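Local coordinates for putative oxidoreductase yhhX (Escherichia coli K-12, PDB 3F4L), which is probably an NADP-dependent oxidoreductase of the Gfo/Idh/MocA family, with a presumed scyllo-inositol dehydrogenase activity, at residues 141-146 / 275-280; 279-282 / 286-289. All coordinates share one frame; numbering follows the deposited sequence.

In the fold
Both contacts lie in the C-terminal alpha/beta domain. Helix 129-140 ends first, and the turn at 141-146 leads into strand 146-152 of the large mixed sheet. After 128 intervening residues, which supply several more strands of that sheet, strand 275-280 comes back to this turn. Contact 1 closes this long loop. Contact 2 follows at once: the chain reverses after Val280, and strand 286-291 pairs with 275-280 as the outermost strand on this side of the sheet. The two loops neither nest nor cross; they follow one another and share Tyr279 and Val280. A salt bridge from Lys142 to Glu289 links the helix-strand turn directly to the edge strand.

Contact 1: residues 141-146 / 275-280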
# COMPACT_ATOMS: atom_id res chain seq x y z
N GLY A 141 9.28 21.31 -2.95
CA GLY A 141 8.85 21.54 -4.32
C GLY A 141 9.59 20.68 -5.33
O GLY A 141 9.22 20.61 -6.51
N LYS A 142 10.63 19.99 -4.86
CA LYS A 142 11.44 19.12 -5.72
C LYS A 142 10.71 17.92 -6.32
O LYS A 142 11.07 17.44 -7.39
CB LYS A 142 12.66 18.61 -4.95
CG LYS A 142 13.61 19.70 -4.50
CD LYS A 142 14.60 19.17 -3.49
CE LYS A 142 15.54 20.27 -3.03
NZ LYS A 142 16.47 19.77 -1.99
N LEU A 143 9.70 17.42 -5.61
CA LEU A 143 8.93 16.26 -6.06
C LEU A 143 7.80 16.65 -7.01
O LEU A 143 7.20 15.79 -7.66
CB LEU A 143 8.34 15.53 -4.85
CG LEU A 143 9.29 14.91 -3.82
CD1 LEU A 143 10.33 15.92 -3.38
CD2 LEU A 143 8.47 14.46 -2.62
N GLY A 144 7.51 17.95 -7.07
CA GLY A 144 6.44 18.41 -7.94
C GLY A 144 5.11 18.05 -7.32
O GLY A 144 5.04 17.75 -6.13
N GLU A 145 4.04 18.06 -8.11
CA GLU A 145 2.72 17.74 -7.57
C GLU A 145 2.70 16.38 -6.87
O GLU A 145 3.01 15.35 -7.48
CB GLU A 145 1.66 17.77 -8.67
CG GLU A 145 0.24 17.70 -8.13
CD GLU A 145 -0.78 17.43 -9.21
OE1 GLU A 145 -0.74 18.13 -10.25
OE2 GLU A 145 -1.62 16.53 -9.02
N ILE A 146 2.33 16.37 -5.59
CA ILE A 146 2.30 15.12 -4.83
C ILE A 146 1.09 14.26 -5.19
O ILE A 146 -0.02 14.76 -5.22
CB ILE A 146 2.27 15.41 -3.32
CG1 ILE A 146 3.44 16.34 -2.96
CG2 ILE A 146 2.32 14.10 -2.53
CD1 ILE A 146 4.79 15.81 -3.40
N GLY A 275 17.02 10.41 4.71
CA GLY A 275 15.91 10.41 3.78
C GLY A 275 16.53 10.42 2.40
O GLY A 275 17.51 11.12 2.16
N VAL A 276 15.98 9.62 1.49
CA VAL A 276 16.54 9.58 0.15
C VAL A 276 15.56 10.23 -0.81
O VAL A 276 14.35 10.00 -0.75
CB VAL A 276 16.84 8.13 -0.30
CG1 VAL A 276 17.37 8.11 -1.72
CG2 VAL A 276 17.88 7.51 0.64
N LEU A 277 16.11 11.05 -1.69
CA LEU A 277 15.33 11.77 -2.66
C LEU A 277 15.91 11.54 -4.06
O LEU A 277 17.13 11.43 -4.24
CB LEU A 277 15.38 13.26 -2.30
CG LEU A 277 14.43 14.32 -2.84
CD1 LEU A 277 12.99 14.01 -2.44
CD2 LEU A 277 14.84 15.67 -2.25
N GLU A 278 15.03 11.42 -5.04
CA GLU A 278 15.44 11.25 -6.43
C GLU A 278 14.39 11.97 -7.23
O GLU A 278 13.22 11.58 -7.24
CB GLU A 278 15.49 9.77 -6.83
CG GLU A 278 16.15 9.59 -8.20
CD GLU A 278 16.38 8.13 -8.58
OE1 GLU A 278 16.94 7.37 -7.75
OE2 GLU A 278 16.02 7.75 -9.71
N TYR A 279 14.79 13.05 -7.90
CA TYR A 279 13.86 13.83 -8.69
C TYR A 279 14.49 14.36 -9.97
O TYR A 279 15.72 14.33 -10.15
CB TYR A 279 13.34 15.01 -7.86
CG TYR A 279 14.43 15.98 -7.43
CD1 TYR A 279 15.24 15.70 -6.34
CD2 TYR A 279 14.64 17.17 -8.13
CE1 TYR A 279 16.24 16.58 -5.95
CE2 TYR A 279 15.64 18.06 -7.75
CZ TYR A 279 16.44 17.76 -6.65
OH TYR A 279 17.41 18.63 -6.25
N VAL A 280 13.63 14.85 -10.86
CA VAL A 280 14.07 15.40 -12.13
C VAL A 280 14.07 16.92 -11.98
O VAL A 280 13.02 17.51 -11.72
CB VAL A 280 13.09 14.99 -13.26
CG1 VAL A 280 13.59 15.50 -14.61
CG2 VAL A 280 12.92 13.47 -13.28
O HOH W 1 11.82 19.26 -9.28
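Lys142 lays its aliphatic chain across the ring of Tyr279. CB of Lys142 sits over the ring centre, 3.9 Å from the centroid and only 5° off the normal, a CH-pi contact over the face. CG of Lys142 lies anti to its carbonyl carbon (chi1 -63°), and the extended chain runs on toward the hydroxyl end, with CD 3.9 Å from CZ of Tyr279.

Apolar packing continues along the strand. Lys142 CD touches Leu277 CD2 at 3.7 Å, the two side chains crossing at about a right angle. Leu143 CD1 meets Leu277 CD1 at 3.4 Å, tighter than usual for two methyls.

The polar link is indirect. One water donates to Lys142 O at 2.7 Å and to Val280 O at 3.2 Å. Gly141 to Gly144 form a type I turn that presents Lys142 and Leu143 to the strand. The ammonium group of Lys142 forms a salt bridge with Glu289 on the neighbouring strand.

An alanine in place of Tyr279 would take away the ring and would probably let the lysine chain swing, weakening its aim at Glu289. The lysine thus works twice, its methylenes packing the turn on the sheet and its charge reaching the edge strand.

Contact 2: residues 279-282 / 286-289; sequences YVND and TVRE
Tyr279 and Val287 exchange two backbone hydrogen bonds. The bond from Val287 N to Tyr279 O is 2.7 Å long and almost straight, with 177° at the hydrogen. The return bond, Tyr279 N to Val287 O, is 3.0 Å long and more bent, at 159°. Tyr279 O also receives a CA-H...O contact from Thr286, with CA at 3.4 Å.

Glu289 adds a charge beside the ring. Its OE2 lies 3.7 Å from Tyr279 OH, approaching the ring obliquely, and the carboxylate plane is turned 74° from the ring plane. The same oxygen is held by Lys142, whose charge probably steadies the acid next to the phenol.

These residues belong to an antiparallel beta hairpin, formed by strands 275-280 and 286-291 at one edge of the mixed sheet of the C-terminal domain. Tyr279 with Val287 is a hydrogen-bonded pair; Val280 with Thr286 is the next, non-hydrogen-bonded pair, and its side chains go to the other face.

On the Tyr279 face, the ring and Val287 lie side by side and point the same way. Val287 CB stands over the ring, displaced toward its rim, in a CH-pi contact of 4.1 Å to the centroid. With CG1 anti to the backbone N, Val287 brings this methyl to 3.6 Å from Tyr279 OH. Its other methyl, CG2, faces the side chain of Asn281, which crosses it at about a right angle.

On the opposite face, Val280 CG2 and Thr286 OG1 approach loosely, at 4.2 Å. Here the second subunit packs against the hairpin: its Tyr156 touches Val280, and its Lys230 touches Thr286.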
# COMPACT_ATOMS: atom_id res chain seq x y z
N TYR A 279 14.79 13.05 -7.90
CA TYR A 279 13.86 13.83 -8.69
C TYR A 279 14.49 14.36 -9.97
O TYR A 279 15.72 14.33 -10.15
CB TYR A 279 13.34 15.01 -7.86
CG TYR A 279 14.43 15.98 -7.43
CD1 TYR A 279 15.24 15.70 -6.34
CD2 TYR A 279 14.64 17.17 -8.13
CE1 TYR A 279 16.24 16.58 -5.95
CE2 TYR A 279 15.64 18.06 -7.75
CZ TYR A 279 16.44 17.76 -6.65
OH TYR A 279 17.41 18.63 -6.25
N VAL A 280 13.63 14.85 -10.86
CA VAL A 280 14.07 15.40 -12.13
C VAL A 280 14.07 16.92 -11.98
O VAL A 280 13.02 17.51 -11.72
CB VAL A 280 13.09 14.99 -13.26
CG1 VAL A 280 13.59 15.50 -14.61
CG2 VAL A 280 12.92 13.47 -13.28
N ASN A 281 15.23 17.56 -12.14
CA ASN A 281 15.28 19.02 -12.00
C ASN A 281 14.74 19.76 -13.21
O ASN A 281 14.37 19.14 -14.22
CB ASN A 281 16.72 19.50 -11.65
CG ASN A 281 17.74 19.27 -12.78
OD1 ASN A 281 18.94 19.36 -12.54
ND2 ASN A 281 17.26 18.99 -13.99
N ASP A 282 14.67 21.08 -13.11
CA ASP A 282 14.15 21.92 -14.18
C ASP A 282 14.86 21.69 -15.50
O ASP A 282 14.29 21.90 -16.57
CB ASP A 282 14.28 23.40 -13.79
CG ASP A 282 13.91 23.65 -12.34
OD1 ASP A 282 12.88 23.12 -11.88
OD2 ASP A 282 14.65 24.40 -11.66
N THR A 286 18.29 13.86 -13.72
CA THR A 286 17.87 13.18 -12.50
C THR A 286 18.88 13.49 -11.40
O THR A 286 20.08 13.29 -11.57
CB THR A 286 17.75 11.65 -12.70
OG1 THR A 286 16.56 11.36 -13.45
CG2 THR A 286 17.66 10.93 -11.36
N VAL A 287 18.38 14.00 -10.27
CA VAL A 287 19.22 14.34 -9.14
C VAL A 287 18.94 13.44 -7.93
O VAL A 287 17.78 13.14 -7.61
CB VAL A 287 19.01 15.82 -8.73
CG1 VAL A 287 19.74 16.13 -7.44
CG2 VAL A 287 19.51 16.73 -9.83
N ARG A 288 20.00 13.02 -7.27
CA ARG A 288 19.90 12.18 -6.10
C ARG A 288 20.36 13.00 -4.89
O ARG A 288 21.40 13.67 -4.94
CB ARG A 288 20.80 10.96 -6.30
CG ARG A 288 20.35 9.71 -5.58
CD ARG A 288 20.09 8.58 -6.57
NE ARG A 288 19.85 7.31 -5.88
CZ ARG A 288 18.88 7.12 -4.99
NH1 ARG A 288 18.06 8.10 -4.67
NH2 ARG A 288 18.74 5.93 -4.41
N GLU A 289 19.59 12.94 -3.81
CA GLU A 289 19.90 13.67 -2.58
C GLU A 289 19.68 12.79 -1.36
O GLU A 289 18.70 12.05 -1.29
CB GLU A 289 18.98 14.88 -2.43
CG GLU A 289 19.61 16.23 -2.59
CD GLU A 289 18.76 17.32 -1.95
OE1 GLU A 289 18.98 17.64 -0.76
OE2 GLU A 289 17.85 17.86 -2.63